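Local coordinates for 1-pyrroline-5-carboxylate dehydrogenase (Thermus thermophilus, PDB 1UZB), which probably catalyses the NAD-dependent oxidation of glutamate semialdehyde, the open form of 1-pyrroline-5-carboxylate, to glutamate, at residues R7-E12 with E137-I142; E115-L120 with A133-A138; Y122-N127 with E210-V215; G316-K321 with L360-S365. All coordinates share one frame; numbering follows the deposited sequence.

Interaction 1. Residues R7-E12 with E137-I142; sequences RNEPIE and EAIDFI
With chi1 at -75°, D140 holds CG beside its own backbone N and sends its carboxylate off the helix toward the extended chain of 7-12; N8, turned in the same sense, brings its amide to meet it. Each carboxylate oxygen then takes a different partner. The backbone N of E9 donates to D140 OD1 at 2.8 Å, on the syn lone pair of that oxygen and nearly straight. N8 ND2 reaches D140 OD2 at 3.0 Å with an N-H...O angle of 169°, but from above the carboxylate plane, the amide and carboxylate planes lying 76° apart. This donor stays in its own amide plane, and ND2 also serves the carbonyl O of V480. Two waters complete the grip: one donates to both R7 O and D140 OD1, the other to both E9 O and D140 OD2. Beside these bonds, the side chain of E9 bends at chi2 and lays CG 4.0 Å from CD1 of I139. Its carboxylate is paired elsewhere, in salt bridges with R110 and K113. The contact fastens the N-terminal segment, ahead of helix 17-32, to the flank of helix 128-149. Four hydrogen bonds, two from protein and two from water, converge on the buried D140 carboxylate, a setting that would be expected to stabilise its negative charge without a cationic partner among these four donors.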
loop_
_atom_site.group_PDB
_atom_site.type_symbol
_atom_site.label_atom_id
_atom_site.label_comp_id
_atom_site.label_asym_id
_atom_site.label_seq_id
_atom_site.Cartn_x
_atom_site.Cartn_y
_atom_site.Cartn_z
ATOM N N ARG A 7 -3.598 21.702 1.370
ATOM C CA ARG A 7 -2.528 22.653 1.639
ATOM C C ARG A 7 -3.169 23.747 2.479
ATOM O O ARG A 7 -4.336 24.087 2.269
ATOM C CB ARG A 7 -1.970 23.274 0.351
ATOM C CG ARG A 7 -1.369 22.289 -0.639
ATOM C CD ARG A 7 -0.303 22.960 -1.501
ATOM N NE ARG A 7 -0.800 24.146 -2.194
ATOM C CZ ARG A 7 -1.633 24.120 -3.230
ATOM N NH1 ARG A 7 -2.070 22.963 -3.705
ATOM N NH2 ARG A 7 -2.029 25.255 -3.793
ATOM N N ASN A 8 -2.430 24.290 3.439
ATOM C CA ASN A 8 -2.979 25.357 4.267
ATOM C C ASN A 8 -3.098 26.662 3.487
ATOM O O ASN A 8 -2.255 26.975 2.645
ATOM C CB ASN A 8 -2.105 25.590 5.503
ATOM C CG ASN A 8 -2.112 24.408 6.452
ATOM O OD1 ASN A 8 -1.279 23.507 6.349
ATOM N ND2 ASN A 8 -3.064 24.403 7.377
ATOM N N GLU A 9 -4.156 27.414 3.771
ATOM C CA GLU A 9 -4.401 28.698 3.123
ATOM C C GLU A 9 -3.362 29.686 3.648
ATOM O O GLU A 9 -3.223 29.860 4.852
ATOM C CB GLU A 9 -5.808 29.188 3.473
ATOM C CG GLU A 9 -6.214 30.537 2.890
ATOM C CD GLU A 9 -6.459 30.498 1.394
ATOM O OE1 GLU A 9 -6.789 29.417 0.867
ATOM O OE2 GLU A 9 -6.338 31.560 0.747
ATOM N N PRO A 10 -2.607 30.335 2.748
ATOM C CA PRO A 10 -1.590 31.296 3.187
ATOM C C PRO A 10 -2.174 32.435 4.018
ATOM O O PRO A 10 -3.239 32.957 3.703
ATOM C CB PRO A 10 -1.002 31.794 1.871
ATOM C CG PRO A 10 -1.112 30.593 0.988
ATOM C CD PRO A 10 -2.510 30.100 1.297
ATOM N N ILE A 11 -1.472 32.807 5.083
ATOM C CA ILE A 11 -1.905 33.896 5.951
ATOM C C ILE A 11 -1.310 35.191 5.410
ATOM O O ILE A 11 -0.090 35.332 5.320
ATOM C CB ILE A 11 -1.424 33.675 7.402
ATOM C CG1 ILE A 11 -2.021 32.374 7.949
ATOM C CG2 ILE A 11 -1.837 34.852 8.281
ATOM C CD1 ILE A 11 -1.528 31.994 9.332
ATOM N N GLU A 12 -2.177 36.128 5.044
ATOM C CA GLU A 12 -1.744 37.406 4.492
ATOM C C GLU A 12 -1.008 38.261 5.520
ATOM O O GLU A 12 -1.455 38.404 6.658
ATOM C CB GLU A 12 -2.956 38.164 3.946
ATOM C CG GLU A 12 -2.626 39.502 3.307
ATOM C CD GLU A 12 -1.626 39.381 2.171
ATOM O OE1 GLU A 12 -1.927 38.686 1.175
ATOM O OE2 GLU A 12 -0.539 39.982 2.278
ATOM N N GLU A 137 -7.762 29.934 8.712
ATOM C CA GLU A 137 -8.013 28.706 9.461
ATOM C C GLU A 137 -9.411 28.165 9.149
ATOM O O GLU A 137 -9.599 26.957 9.055
ATOM C CB GLU A 137 -7.877 28.962 10.964
ATOM C CG GLU A 137 -7.999 27.707 11.818
ATOM C CD GLU A 137 -7.918 27.997 13.304
ATOM O OE1 GLU A 137 -7.055 28.801 13.709
ATOM O OE2 GLU A 137 -8.708 27.410 14.071
ATOM N N ALA A 138 -10.388 29.058 9.000
ATOM C CA ALA A 138 -11.757 28.648 8.680
ATOM C C ALA A 138 -11.775 27.927 7.330
ATOM O O ALA A 138 -12.393 26.875 7.183
ATOM C CB ALA A 138 -12.673 29.870 8.633
ATOM N N ILE A 139 -11.098 28.513 6.344
ATOM C CA ILE A 139 -11.018 27.913 5.021
ATOM C C ILE A 139 -10.339 26.549 5.165
ATOM O O ILE A 139 -10.793 25.559 4.584
ATOM C CB ILE A 139 -10.216 28.823 4.065
ATOM C CG1 ILE A 139 -10.991 30.123 3.821
ATOM C CG2 ILE A 139 -9.960 28.108 2.752
ATOM C CD1 ILE A 139 -10.162 31.227 3.196
ATOM N N ASP A 140 -9.272 26.494 5.961
ATOM C CA ASP A 140 -8.559 25.235 6.182
ATOM C C ASP A 140 -9.474 24.150 6.747
ATOM O O ASP A 140 -9.415 23.003 6.307
ATOM C CB ASP A 140 -7.373 25.419 7.141
ATOM C CG ASP A 140 -6.191 26.124 6.499
ATOM O OD1 ASP A 140 -6.179 26.296 5.261
ATOM O OD2 ASP A 140 -5.256 26.497 7.245
ATOM N N PHE A 141 -10.304 24.495 7.729
ATOM C CA PHE A 141 -11.209 23.504 8.310
ATOM C C PHE A 141 -12.127 22.912 7.244
ATOM O O PHE A 141 -12.328 21.698 7.191
ATOM C CB PHE A 141 -12.070 24.123 9.418
ATOM C CG PHE A 141 -11.391 24.205 10.757
ATOM C CD1 PHE A 141 -11.439 25.384 11.491
ATOM C CD2 PHE A 141 -10.740 23.102 11.305
ATOM C CE1 PHE A 141 -10.851 25.471 12.753
ATOM C CE2 PHE A 141 -10.150 23.177 12.567
ATOM C CZ PHE A 141 -10.205 24.364 13.291
ATOM N N ILE A 142 -12.686 23.767 6.394
ATOM C CA ILE A 142 -13.586 23.296 5.350
ATOM C C ILE A 142 -12.859 22.377 4.369
ATOM O O ILE A 142 -13.338 21.284 4.063
ATOM C CB ILE A 142 -14.207 24.477 4.576
ATOM C CG1 ILE A 142 -14.965 25.397 5.538
ATOM C CG2 ILE A 142 -15.157 23.950 3.515
ATOM C CD1 ILE A 142 -15.435 26.693 4.897
HETATM O O HOH W 1 -6.813 25.096 2.883
HETATM O O HOH W 2 -3.693 28.737 7.300
#

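Interaction 2. Residues E115-L120 with A133-A138; sequences ELEATL and ADVAEA
V135 pushes its CG2 methyl between L116 and E117, 3.7 Å from CB of L116 and equally 3.7 Å from CG of E117. Two consecutive helices of the aldehyde dehydrogenase fold, 113-124 and 128-149, are joined by a short connection and packed obliquely here: their local axes run 131° apart in direction with a closest approach of 9.3 Å. The valine is placed by its first torsion (chi1 178°), which puts CG2 anti to the carbonyl carbon and CG1 anti to the backbone N. Its side chain and that of E117 cross at about a right angle, and the glutamate meets it through the methylene CG. The carboxylate of E117 lies beyond, bonded to R114 and S132. Nearer the turn, L120 contributes a second patch, extending CD1 to within 3.9 Å of V135 CG2. No hydrogen bond joins the two segments; the evidence is of apolar packing between buried side chains. M109 of helix 95-111 touches both L116 and A138, tying a third helix to the pair. The carboxylate of D134 is engaged outside the segments, by K126 and by the backbone N of A188, while L120 CD1 rests against the base of the D134 side chain, 3.5 Å from CB and 3.6 Å from CG.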
loop_
_atom_site.group_PDB
_atom_site.type_symbol
_atom_site.label_atom_id
_atom_site.label_comp_id
_atom_site.label_asym_id
_atom_site.label_seq_id
_atom_site.Cartn_x
_atom_site.Cartn_y
_atom_site.Cartn_z
ATOM N N GLU A 115 -13.255 40.759 3.167
ATOM C CA GLU A 115 -14.469 41.220 3.833
ATOM C C GLU A 115 -14.595 40.587 5.220
ATOM O O GLU A 115 -14.901 41.267 6.200
ATOM C CB GLU A 115 -15.699 40.851 3.004
ATOM C CG GLU A 115 -17.001 41.409 3.549
ATOM C CD GLU A 115 -18.220 40.708 2.982
ATOM O OE1 GLU A 115 -18.138 40.180 1.853
ATOM O OE2 GLU A 115 -19.266 40.692 3.665
ATOM N N LEU A 116 -14.372 39.277 5.297
ATOM C CA LEU A 116 -14.467 38.576 6.572
ATOM C C LEU A 116 -13.394 39.057 7.550
ATOM O O LEU A 116 -13.667 39.239 8.734
ATOM C CB LEU A 116 -14.362 37.063 6.352
ATOM C CG LEU A 116 -15.571 36.444 5.639
ATOM C CD1 LEU A 116 -15.279 34.994 5.299
ATOM C CD2 LEU A 116 -16.809 36.554 6.521
ATOM N N GLU A 117 -12.181 39.276 7.049
ATOM C CA GLU A 117 -11.094 39.760 7.893
ATOM C C GLU A 117 -11.444 41.140 8.449
ATOM O O GLU A 117 -11.281 41.395 9.642
ATOM C CB GLU A 117 -9.791 39.847 7.094
ATOM C CG GLU A 117 -9.282 38.509 6.566
ATOM C CD GLU A 117 -8.106 38.668 5.624
ATOM O OE1 GLU A 117 -7.814 39.816 5.230
ATOM O OE2 GLU A 117 -7.478 37.645 5.271
ATOM N N ALA A 118 -11.937 42.022 7.581
ATOM C CA ALA A 118 -12.310 43.372 7.986
ATOM C C ALA A 118 -13.424 43.345 9.025
ATOM O O ALA A 118 -13.461 44.179 9.932
ATOM C CB ALA A 118 -12.749 44.177 6.770
ATOM N N THR A 119 -14.334 42.386 8.895
ATOM C CA THR A 119 -15.436 42.277 9.839
ATOM C C THR A 119 -14.889 41.866 11.206
ATOM O O THR A 119 -15.373 42.327 12.237
ATOM C CB THR A 119 -16.499 41.268 9.354
ATOM O OG1 THR A 119 -16.952 41.652 8.050
ATOM C CG2 THR A 119 -17.692 41.256 10.298
ATOM N N LEU A 120 -13.869 41.013 11.215
ATOM C CA LEU A 120 -13.245 40.587 12.469
ATOM C C LEU A 120 -12.531 41.762 13.131
ATOM O O LEU A 120 -12.560 41.917 14.353
ATOM C CB LEU A 120 -12.231 39.469 12.213
ATOM C CG LEU A 120 -12.801 38.083 11.910
ATOM C CD1 LEU A 120 -11.667 37.156 11.510
ATOM C CD2 LEU A 120 -13.532 37.540 13.131
ATOM N N ALA A 133 -5.329 35.333 9.778
ATOM C CA ALA A 133 -5.065 33.978 10.253
ATOM C C ALA A 133 -6.364 33.259 10.607
ATOM O O ALA A 133 -6.508 32.063 10.361
ATOM C CB ALA A 133 -4.141 34.018 11.469
ATOM N N ASP A 134 -7.305 34.003 11.180
ATOM C CA ASP A 134 -8.602 33.472 11.593
ATOM C C ASP A 134 -9.363 32.954 10.367
ATOM O O ASP A 134 -9.777 31.795 10.322
ATOM C CB ASP A 134 -9.391 34.590 12.297
ATOM C CG ASP A 134 -10.645 34.096 13.004
ATOM O OD1 ASP A 134 -11.388 33.278 12.427
ATOM O OD2 ASP A 134 -10.900 34.561 14.138
ATOM N N VAL A 135 -9.534 33.808 9.364
ATOM C CA VAL A 135 -10.253 33.404 8.161
ATOM C C VAL A 135 -9.533 32.274 7.421
ATOM O O VAL A 135 -10.177 31.358 6.894
ATOM C CB VAL A 135 -10.458 34.607 7.216
ATOM C CG1 VAL A 135 -11.175 34.161 5.951
ATOM C CG2 VAL A 135 -11.278 35.685 7.929
ATOM N N ALA A 136 -8.204 32.330 7.382
ATOM C CA ALA A 136 -7.426 31.290 6.716
ATOM C C ALA A 136 -7.678 29.937 7.384
ATOM O O ALA A 136 -7.797 28.916 6.707
ATOM C CB ALA A 136 -5.945 31.636 6.763
ATOM N N GLU A 137 -7.762 29.934 8.712
ATOM C CA GLU A 137 -8.013 28.706 9.461
ATOM C C GLU A 137 -9.411 28.165 9.149
ATOM O O GLU A 137 -9.599 26.957 9.055
ATOM C CB GLU A 137 -7.877 28.962 10.964
ATOM C CG GLU A 137 -7.999 27.707 11.818
ATOM C CD GLU A 137 -7.918 27.997 13.304
ATOM O OE1 GLU A 137 -7.055 28.801 13.709
ATOM O OE2 GLU A 137 -8.708 27.410 14.071
ATOM N N ALA A 138 -10.388 29.058 9.000
ATOM C CA ALA A 138 -11.757 28.648 8.680
ATOM C C ALA A 138 -11.775 27.927 7.330
ATOM O O ALA A 138 -12.393 26.875 7.183
ATOM C CB ALA A 138 -12.673 29.870 8.633
#

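Interaction 3. Residues Y122-N127 with E210-V215; sequences YEVGKN and EDAVVV
E123 presents both carboxylate oxygens to the first turn of helix 213-226. OE1 accepts from the backbone N of V214 at 2.8 Å, OE2 from the backbone N of V215 at 2.9 Å, with N-H...O angles of 157° and 153°. Each bond uses the syn lone pair, so the carboxylate straddles two successive amides like a fork. The backbone N of V213 also lies near, 3.2 Å from OE1, but at a poor angle for a bond. Around this pair the packing is close: CB of V214 sits 3.3 Å from OE1, and the E123 methylene CG is 3.3 Å from the carbonyl O of D211. V124 adds an apolar touch, its CG1 meeting CB of A212 at 4.0 Å. What delivers the carboxylate is an extended chain, with CG anti to the backbone N (chi1 -165°) and no bend beyond it. In the next shell, S55 of strand 52-57 hydrogen-bonds OE1, giving that oxygen a further partner. G125 turns the chain out of helix 113-124 with positive phi just after these contacts. A buried acidic group is thus met by amides at a helix N-terminus, where the helix dipole would be expected to favour its negative charge.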
loop_
_atom_site.group_PDB
_atom_site.type_symbol
_atom_site.label_atom_id
_atom_site.label_comp_id
_atom_site.label_asym_id
_atom_site.label_seq_id
_atom_site.Cartn_x
_atom_site.Cartn_y
_atom_site.Cartn_z
ATOM N N TYR A 122 -13.257 44.957 12.984
ATOM C CA TYR A 122 -14.247 45.822 13.614
ATOM C C TYR A 122 -15.115 45.197 14.697
ATOM O O TYR A 122 -15.406 45.858 15.695
ATOM C CB TYR A 122 -15.154 46.448 12.548
ATOM C CG TYR A 122 -14.465 47.503 11.716
ATOM C CD1 TYR A 122 -14.318 47.350 10.338
ATOM C CD2 TYR A 122 -13.939 48.649 12.314
ATOM C CE1 TYR A 122 -13.663 48.314 9.576
ATOM C CE2 TYR A 122 -13.283 49.616 11.562
ATOM C CZ TYR A 122 -13.150 49.441 10.195
ATOM O OH TYR A 122 -12.497 50.396 9.451
ATOM N N GLU A 123 -15.522 43.940 14.526
ATOM C CA GLU A 123 -16.396 43.323 15.520
ATOM C C GLU A 123 -15.727 42.762 16.773
ATOM O O GLU A 123 -16.299 42.849 17.865
ATOM C CB GLU A 123 -17.267 42.226 14.895
ATOM C CG GLU A 123 -18.421 41.835 15.818
ATOM C CD GLU A 123 -19.384 40.824 15.220
ATOM O OE1 GLU A 123 -20.545 40.781 15.688
ATOM O OE2 GLU A 123 -18.987 40.069 14.303
ATOM N N VAL A 124 -14.539 42.175 16.629
ATOM C CA VAL A 124 -13.856 41.624 17.797
ATOM C C VAL A 124 -12.473 42.211 18.081
ATOM O O VAL A 124 -11.757 41.729 18.956
ATOM C CB VAL A 124 -13.765 40.073 17.746
ATOM C CG1 VAL A 124 -15.168 39.476 17.737
ATOM C CG2 VAL A 124 -12.982 39.623 16.530
ATOM N N GLY A 125 -12.097 43.249 17.340
ATOM C CA GLY A 125 -10.831 43.913 17.591
ATOM C C GLY A 125 -9.527 43.217 17.267
ATOM O O GLY A 125 -8.528 43.408 17.970
ATOM N N LYS A 126 -9.519 42.407 16.217
ATOM C CA LYS A 126 -8.292 41.737 15.806
ATOM C C LYS A 126 -7.537 42.671 14.876
ATOM O O LYS A 126 -8.157 43.398 14.094
ATOM C CB LYS A 126 -8.598 40.446 15.043
ATOM C CG LYS A 126 -9.248 39.377 15.880
ATOM C CD LYS A 126 -9.064 37.998 15.273
ATOM C CE LYS A 126 -9.483 36.941 16.277
ATOM N NZ LYS A 126 -9.144 35.558 15.845
ATOM N N ASN A 127 -6.209 42.682 14.964
ATOM C CA ASN A 127 -5.462 43.511 14.035
ATOM C C ASN A 127 -5.513 42.761 12.697
ATOM O O ASN A 127 -6.111 41.684 12.606
ATOM C CB ASN A 127 -4.019 43.795 14.515
ATOM C CG ASN A 127 -3.141 42.561 14.592
ATOM O OD1 ASN A 127 -3.449 41.516 14.030
ATOM N ND2 ASN A 127 -2.013 42.694 15.283
ATOM N N GLU A 210 -22.148 35.971 21.637
ATOM C CA GLU A 210 -22.797 37.283 21.576
ATOM C C GLU A 210 -21.975 38.405 20.952
ATOM O O GLU A 210 -22.510 39.230 20.213
ATOM C CB GLU A 210 -23.228 37.736 22.974
ATOM C CG GLU A 210 -24.237 36.846 23.664
ATOM C CD GLU A 210 -24.737 37.452 24.964
ATOM O OE1 GLU A 210 -25.375 36.727 25.750
ATOM O OE2 GLU A 210 -24.498 38.658 25.191
ATOM N N ASP A 211 -20.680 38.434 21.253
ATOM C CA ASP A 211 -19.794 39.480 20.748
ATOM C C ASP A 211 -19.407 39.345 19.281
ATOM O O ASP A 211 -18.802 40.259 18.717
ATOM C CB ASP A 211 -18.513 39.531 21.588
ATOM C CG ASP A 211 -18.760 40.011 23.005
ATOM O OD1 ASP A 211 -19.204 41.166 23.170
ATOM O OD2 ASP A 211 -18.506 39.236 23.951
ATOM N N ALA A 212 -19.760 38.224 18.660
ATOM C CA ALA A 212 -19.396 37.988 17.269
ATOM C C ALA A 212 -20.544 37.489 16.399
ATOM O O ALA A 212 -20.337 36.690 15.483
ATOM C CB ALA A 212 -18.231 36.999 17.216
ATOM N N VAL A 213 -21.750 37.976 16.663
ATOM C CA VAL A 213 -22.916 37.551 15.894
ATOM C C VAL A 213 -22.922 38.022 14.433
ATOM O O VAL A 213 -23.461 37.339 13.563
ATOM C CB VAL A 213 -24.231 38.023 16.563
ATOM C CG1 VAL A 213 -24.391 37.349 17.912
ATOM C CG2 VAL A 213 -24.228 39.538 16.718
ATOM N N VAL A 214 -22.323 39.176 14.153
ATOM C CA VAL A 214 -22.319 39.670 12.781
ATOM C C VAL A 214 -21.469 38.821 11.847
ATOM O O VAL A 214 -21.912 38.455 10.758
ATOM C CB VAL A 214 -21.836 41.137 12.698
ATOM C CG1 VAL A 214 -21.713 41.566 11.241
ATOM C CG2 VAL A 214 -22.820 42.044 13.421
ATOM N N VAL A 215 -20.248 38.503 12.258
ATOM C CA VAL A 215 -19.405 37.695 11.392
ATOM C C VAL A 215 -19.975 36.279 11.249
ATOM O O VAL A 215 -19.780 35.626 10.222
ATOM C CB VAL A 215 -17.943 37.650 11.895
ATOM C CG1 VAL A 215 -17.820 36.743 13.106
ATOM C CG2 VAL A 215 -17.035 37.202 10.762
#

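Interaction 4. Residues G316-K321 with L360-S365; sequences GFQGQK and LGPVVS
Q318 and Q320 carry the direct hydrogen bonds, each aimed at the backbone of 360-365. The backbone N of G361 donates to Q318 OE1 at 2.9 Å, but from above the amide, 87° out of the carbonyl plane. With the other polar atom of this amide, Q318 NE2 donates to the carbonyl O of P362 at 2.8 Å, less straight, and has G125 O as a further acceptor. The amide is brought into place by a bend at chi2 (77°). Q320 behaves differently: its chain runs extended beyond CG, and its OE1 accepts from the backbone N of V364 at 2.9 Å, in the carbonyl plane and on a lone pair.

Water adds an indirect link, accepting from Q320 NE2 at 2.9 Å and donating to P362 O, which therefore receives both Q318 and the water. Q320 NE2 also makes a weak bond to F317 O in its own loop, and lies 3.4 Å above one face of the F317 ring.

Close packing supplements the polar bonds: Q318 CG is 3.1 Å from the carbonyl O of G361, and Q320 OE1 3.4 Å from CB of V363. The contact joins the loop after helix 303-315, which as in other aldehyde dehydrogenases probably leads to the catalytic cysteine, to the loop entering helix 366-379. Two glutamine amides thus satisfy buried backbone groups in irregular chain, without charge.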
loop_
_atom_site.group_PDB
_atom_site.type_symbol
_atom_site.label_atom_id
_atom_site.label_comp_id
_atom_site.label_asym_id
_atom_site.label_seq_id
_atom_site.Cartn_x
_atom_site.Cartn_y
_atom_site.Cartn_z
ATOM N N GLY A 316 -0.510 38.196 21.349
ATOM C CA GLY A 316 -1.241 38.105 20.093
ATOM C C GLY A 316 -2.726 38.153 20.423
ATOM O O GLY A 316 -3.182 37.458 21.332
ATOM N N PHE A 317 -3.483 38.946 19.670
ATOM C CA PHE A 317 -4.915 39.145 19.916
ATOM C C PHE A 317 -5.170 39.432 21.397
ATOM O O PHE A 317 -6.099 38.908 22.017
ATOM C CB PHE A 317 -5.774 37.960 19.448
ATOM C CG PHE A 317 -7.268 38.240 19.499
ATOM C CD1 PHE A 317 -7.776 39.475 19.082
ATOM C CD2 PHE A 317 -8.160 37.287 19.983
ATOM C CE1 PHE A 317 -9.145 39.756 19.155
ATOM C CE2 PHE A 317 -9.533 37.561 20.058
ATOM C CZ PHE A 317 -10.024 38.800 19.644
ATOM N N GLN A 318 -4.296 40.258 21.963
ATOM C CA GLN A 318 -4.418 40.693 23.341
ATOM C C GLN A 318 -4.473 39.557 24.369
ATOM O O GLN A 318 -5.068 39.704 25.442
ATOM C CB GLN A 318 -5.656 41.591 23.461
ATOM C CG GLN A 318 -5.638 42.855 22.568
ATOM C CD GLN A 318 -5.945 42.607 21.084
ATOM O OE1 GLN A 318 -5.040 42.417 20.265
ATOM N NE2 GLN A 318 -7.229 42.614 20.739
ATOM N N GLY A 319 -3.837 38.435 24.046
ATOM C CA GLY A 319 -3.822 37.293 24.946
ATOM C C GLY A 319 -5.154 36.581 25.089
ATOM O O GLY A 319 -5.323 35.739 25.975
ATOM N N GLN A 320 -6.102 36.906 24.216
ATOM C CA GLN A 320 -7.428 36.300 24.262
ATOM C C GLN A 320 -7.486 35.011 23.458
ATOM O O GLN A 320 -8.308 34.854 22.555
ATOM C CB GLN A 320 -8.470 37.298 23.750
ATOM C CG GLN A 320 -8.504 38.588 24.559
ATOM C CD GLN A 320 -9.431 39.629 23.971
ATOM O OE1 GLN A 320 -10.366 40.088 24.627
ATOM N NE2 GLN A 320 -9.172 40.014 22.725
ATOM N N LYS A 321 -6.591 34.087 23.792
ATOM C CA LYS A 321 -6.529 32.796 23.117
ATOM C C LYS A 321 -6.379 31.697 24.153
ATOM O O LYS A 321 -5.678 31.859 25.155
ATOM C CB LYS A 321 -5.329 32.738 22.169
ATOM C CG LYS A 321 -5.312 33.812 21.102
ATOM C CD LYS A 321 -4.154 33.603 20.144
ATOM C CE LYS A 321 -4.124 34.699 19.099
ATOM N NZ LYS A 321 -3.007 34.492 18.139
ATOM N N LEU A 360 -1.544 45.457 19.336
ATOM C CA LEU A 360 -2.671 45.029 20.158
ATOM C C LEU A 360 -3.872 45.931 19.957
ATOM O O LEU A 360 -3.749 47.156 19.960
ATOM C CB LEU A 360 -2.337 45.055 21.651
ATOM C CG LEU A 360 -1.588 43.886 22.285
ATOM C CD1 LEU A 360 -0.108 44.017 21.989
ATOM C CD2 LEU A 360 -1.821 43.890 23.788
ATOM N N GLY A 361 -5.029 45.316 19.763
ATOM C CA GLY A 361 -6.254 46.073 19.642
ATOM C C GLY A 361 -6.824 46.081 21.052
ATOM O O GLY A 361 -6.080 45.910 22.018
ATOM N N PRO A 362 -8.138 46.269 21.209
ATOM C CA PRO A 362 -8.803 46.296 22.514
ATOM C C PRO A 362 -9.233 44.893 22.920
ATOM O O PRO A 362 -9.238 43.981 22.091
ATOM C CB PRO A 362 -10.018 47.161 22.237
ATOM C CG PRO A 362 -10.420 46.662 20.877
ATOM C CD PRO A 362 -9.094 46.576 20.130
ATOM N N VAL A 363 -9.581 44.704 24.189
ATOM C CA VAL A 363 -10.101 43.405 24.586
ATOM C C VAL A 363 -11.532 43.452 24.041
ATOM O O VAL A 363 -12.042 44.529 23.710
ATOM C CB VAL A 363 -10.036 43.165 26.116
ATOM C CG1 VAL A 363 -8.579 43.013 26.537
ATOM C CG2 VAL A 363 -10.692 44.297 26.873
ATOM N N VAL A 364 -12.182 42.301 23.946
ATOM C CA VAL A 364 -13.493 42.225 23.310
ATOM C C VAL A 364 -14.719 42.947 23.864
ATOM O O VAL A 364 -15.603 43.322 23.092
ATOM C CB VAL A 364 -13.871 40.741 23.058
ATOM C CG1 VAL A 364 -14.493 40.130 24.301
ATOM C CG2 VAL A 364 -14.798 40.637 21.858
ATOM N N SER A 365 -14.793 43.158 25.171
ATOM C CA SER A 365 -15.978 43.806 25.730
ATOM C C SER A 365 -15.697 44.486 27.052
ATOM O O SER A 365 -14.629 44.315 27.634
ATOM C CB SER A 365 -17.076 42.768 25.950
ATOM O OG SER A 365 -16.671 41.839 26.946
HETATM O O HOH W 3 -10.915 41.913 21.486
#

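How the interactions relate
Interactions 1 and 2 share E137 and A138, and both are built on helix 128-149; their centres are 10 Å apart, and E9 O packs 3.8 Å from A136 CB. Helix 113-124 carries the chain on from interaction 2 to interaction 3, 10 Å between centres, where K126 NZ meets D134 OD2 in a 2.6 Å salt bridge. Interaction 3 touches interaction 4, centres 11 Å apart, through the probable hydrogen bond of Q318 NE2 with G125 O at 3.2 Å; F317 also makes a cation-pi contact with K126. The four form a chain of neighbours; interactions 1 and 4, 21 Å between centres, do not touch. Interaction 4 probably lies closest in sequence to the catalytic cysteine.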